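Local coordinates for 2-methyl-aconitate isomerase (Shewanella oneidensis, PDB 5K87), which catalyses the cis-trans isomerization of 2-methyl-aconitate in the 2-methylcitrate cycle that breaks down propionate, at residues D33-E36 and A37-V40; H320-M323 and G324-V328. The protein carries 1 engineered substitution. All blocks are in the same frame, centred on the assembly; numbering follows the deposited sequence.

Contact 1: residues D33-E36 and A37-V40; sequences DLPE and AAQV
The side-chain amide of Gln39 folds back along a single turn of 3-10 helix and meets the backbone carbonyl of Leu34, five residues earlier in the loop between strand 24-30 and helix 43-53. Gln39 NE2 lies 2.9 Å from Leu34 O, and the N-H points almost straight at the oxygen (169°). That oxygen sits close to the plane of the amide, whereas the donor is tilted 25° from the carbonyl plane of Leu34. CG of Gln39 is anti to its own carbonyl carbon (chi1 -70°) and the chain is extended beyond it, which carries NE2 back to the carbonyl oxygen of Leu34. The 3-10 character rests on two backbone bonds, each spanning three residues: Ala38 N to Pro35 O at 2.8 Å and Gln39 N to Glu36 O at 3.0 Å. Both donors stand well above the planes of their acceptor carbonyls. Leu34 CB meets two side chains, Gln39 CG at 4.1 Å and Ala38 CB at 4.2 Å. Leu34, Pro35 and Ala38 all rest on Leu48 of helix 43-53, so this apolar side docks the turn on that helix, while Glu36 projects as an extended chain at the exposed side. Arg45 NE donates a hydrogen bond to the carbonyl oxygen of Ala38, and the same oxygen packs 3.5 Å from Leu34 CD1.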
# COMPACT_ATOMS: atom_id res chain seq x y z
N ASP A 33 3.54 9.92 23.84
CA ASP A 33 3.50 8.47 23.69
C ASP A 33 4.78 7.91 23.08
O ASP A 33 5.01 6.70 23.11
CB ASP A 33 2.30 8.06 22.84
CG ASP A 33 0.97 8.31 23.53
OD1 ASP A 33 0.94 8.26 24.79
OD2 ASP A 33 -0.04 8.54 22.84
N LEU A 34 5.62 8.78 22.53
CA LEU A 34 6.86 8.32 21.90
C LEU A 34 7.89 7.94 22.95
O LEU A 34 7.87 8.49 24.06
CB LEU A 34 7.43 9.43 21.03
CG LEU A 34 6.59 9.85 19.82
CD1 LEU A 34 7.20 11.06 19.13
CD2 LEU A 34 6.43 8.68 18.85
N PRO A 35 8.78 7.01 22.61
CA PRO A 35 9.92 6.74 23.50
C PRO A 35 10.67 8.04 23.79
O PRO A 35 10.73 8.93 22.93
CB PRO A 35 10.80 5.80 22.67
CG PRO A 35 9.85 5.13 21.73
CD PRO A 35 8.81 6.16 21.40
N GLU A 36 11.24 8.15 24.99
CA GLU A 36 11.89 9.38 25.43
C GLU A 36 12.84 9.97 24.40
O GLU A 36 12.78 11.17 24.10
CB GLU A 36 12.63 9.12 26.75
CG GLU A 36 13.21 10.37 27.38
CD GLU A 36 13.91 10.09 28.70
OE1 GLU A 36 14.61 10.98 29.21
OE2 GLU A 36 13.75 8.97 29.24
N ALA A 37 13.71 9.13 23.83
CA ALA A 37 14.69 9.60 22.86
C ALA A 37 14.06 10.22 21.62
O ALA A 37 14.67 11.06 20.97
CB ALA A 37 15.62 8.47 22.46
N ALA A 38 12.84 9.79 21.30
CA ALA A 38 12.14 10.29 20.12
C ALA A 38 11.25 11.49 20.41
O ALA A 38 10.55 11.97 19.52
CB ALA A 38 11.32 9.17 19.47
N GLN A 39 11.28 12.00 21.64
CA GLN A 39 10.42 13.13 21.98
C GLN A 39 11.00 14.49 21.57
O GLN A 39 10.37 15.52 21.79
CB GLN A 39 10.03 13.11 23.46
CG GLN A 39 9.07 11.98 23.78
CD GLN A 39 8.55 12.03 25.20
OE1 GLN A 39 8.72 13.03 25.90
NE2 GLN A 39 7.90 10.97 25.64
N VAL A 40 12.17 14.46 20.96
CA VAL A 40 12.73 15.64 20.30
C VAL A 40 13.10 15.26 18.88
O VAL A 40 13.30 14.06 18.61
CB VAL A 40 13.98 16.18 21.04
CG1 VAL A 40 13.62 16.64 22.44
CG2 VAL A 40 15.08 15.13 21.07

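Contact 2: residues H320-M323 and G324-V328; sequences HAMM and GTAAV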
# COMPACT_ATOMS: atom_id res chain seq x y z
N HIS A 320 -1.63 10.58 -7.34
CA HIS A 320 -2.87 9.93 -7.72
C HIS A 320 -4.08 10.86 -7.70
O HIS A 320 -5.10 10.59 -8.33
CB HIS A 320 -3.12 8.70 -6.84
CG HIS A 320 -3.55 9.03 -5.44
ND1 HIS A 320 -4.82 8.77 -4.98
CD2 HIS A 320 -2.88 9.58 -4.40
CE1 HIS A 320 -4.91 9.14 -3.72
NE2 HIS A 320 -3.75 9.64 -3.34
N ALA A 321 -3.97 11.96 -6.96
CA ALA A 321 -5.07 12.90 -6.83
C ALA A 321 -4.45 14.30 -6.79
O ALA A 321 -3.87 14.73 -7.79
CB ALA A 321 -5.91 12.60 -5.60
N MET A 322 -4.53 15.00 -5.67
CA MET A 322 -3.73 16.21 -5.50
C MET A 322 -3.30 16.36 -4.04
O MET A 322 -4.10 16.15 -3.12
CB MET A 322 -4.48 17.47 -5.97
CG MET A 322 -3.62 18.73 -5.98
SD MET A 322 -2.11 18.59 -6.98
CE MET A 322 -2.83 18.23 -8.58
N MET A 323 -2.03 16.71 -3.84
CA MET A 323 -1.56 17.03 -2.50
C MET A 323 -2.34 18.24 -1.98
O MET A 323 -2.61 19.19 -2.72
CB MET A 323 -0.06 17.34 -2.52
CG MET A 323 0.81 16.21 -3.02
SD MET A 323 1.10 16.25 -4.81
CE MET A 323 2.29 17.58 -4.95
N GLY A 324 -2.71 18.22 -0.70
CA GLY A 324 -3.45 19.33 -0.13
C GLY A 324 -2.65 20.63 -0.15
O GLY A 324 -3.20 21.72 -0.38
N THR A 325 -1.35 20.52 0.10
CA THR A 325 -0.48 21.70 0.02
C THR A 325 -0.46 22.29 -1.40
O THR A 325 -0.54 23.51 -1.58
CB THR A 325 0.94 21.36 0.42
OG1 THR A 325 1.36 20.23 -0.34
CG2 THR A 325 1.02 21.05 1.91
N ALA A 326 -0.36 21.41 -2.40
CA ALA A 326 -0.36 21.86 -3.78
C ALA A 326 -1.71 22.46 -4.14
O ALA A 326 -1.77 23.40 -4.93
CB ALA A 326 -0.01 20.72 -4.70
N ALA A 327 -2.80 21.94 -3.56
CA ALA A 327 -4.11 22.52 -3.78
C ALA A 327 -4.16 23.97 -3.28
O ALA A 327 -4.77 24.82 -3.92
CB ALA A 327 -5.20 21.67 -3.13
N VAL A 328 -3.53 24.24 -2.14
CA VAL A 328 -3.39 25.60 -1.65
C VAL A 328 -2.60 26.46 -2.64
O VAL A 328 -2.98 27.60 -2.93
CB VAL A 328 -2.74 25.65 -0.27
CG1 VAL A 328 -2.38 27.07 0.11
CG2 VAL A 328 -3.67 25.00 0.76
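Met323, at the N-cap position, turns its carbonyl toward the first turn of helix 324-334, and Met323 O accepts the N-H of Ala327 at 2.9 Å with an N-H...O angle of 150°. Two thioether side chains then converge on one methyl group from different directions. Met322 presents its sulfur, SD lying 3.8 Å from Ala326 CB, whereas Met323 uses its terminal methyl, with CE 3.9 Å from the same Ala326 CB. The first torsions differ, CG of Met322 being anti to the backbone N (chi1 -173°) and that of Met323 anti to the carbonyl carbon (chi1 -60°), and further bends at chi2 and chi3 bring SD of Met322 and CE of Met323 to the methyl. Met322 CG also comes within 4.4 Å of Ala327 CB, and its side chain backs onto Val310 and Ala312 of strand 308-314 and onto Phe355. This helix start borders the substrate site, as in the diaminopimelate epimerase-like fold, whose active site lies between two similar domains. Met323 is inferred to be a proton donor or acceptor, and Gly324 binds substrate. A malonate ion, probably from the crystallisation liquor, is hydrogen-bonded by Gly324 N and Thr325 OG1; the positive end of the helix probably favours such an anion. Asn111 ND2, from another substrate-binding residue, donates to the carbonyl oxygen of Met322, and Thr325 OG1 packs 3.9 Å from Met323 CB.

How the contacts relate
Contact 1 lies at the periphery, its centre about 25 Å from the centre of the chain, whereas contact 2 is buried, its centre about 5 Å from that of the chain. Their nearest atoms are about 21 Å apart, so neither supports the other directly. Both concern a short turn of chain next to a helix, but 33-40 leans on the separate helix 43-53, while 320-328 leads into its own helix, 324-334. The chemistry follows the location: a polar side chain ties down a partly exposed loop in contact 1, whereas sulfur and methyl groups pack together in the interior beside an anion-binding helix start in contact 2. Contact 2 borders the substrate site; contact 1 lies away from it.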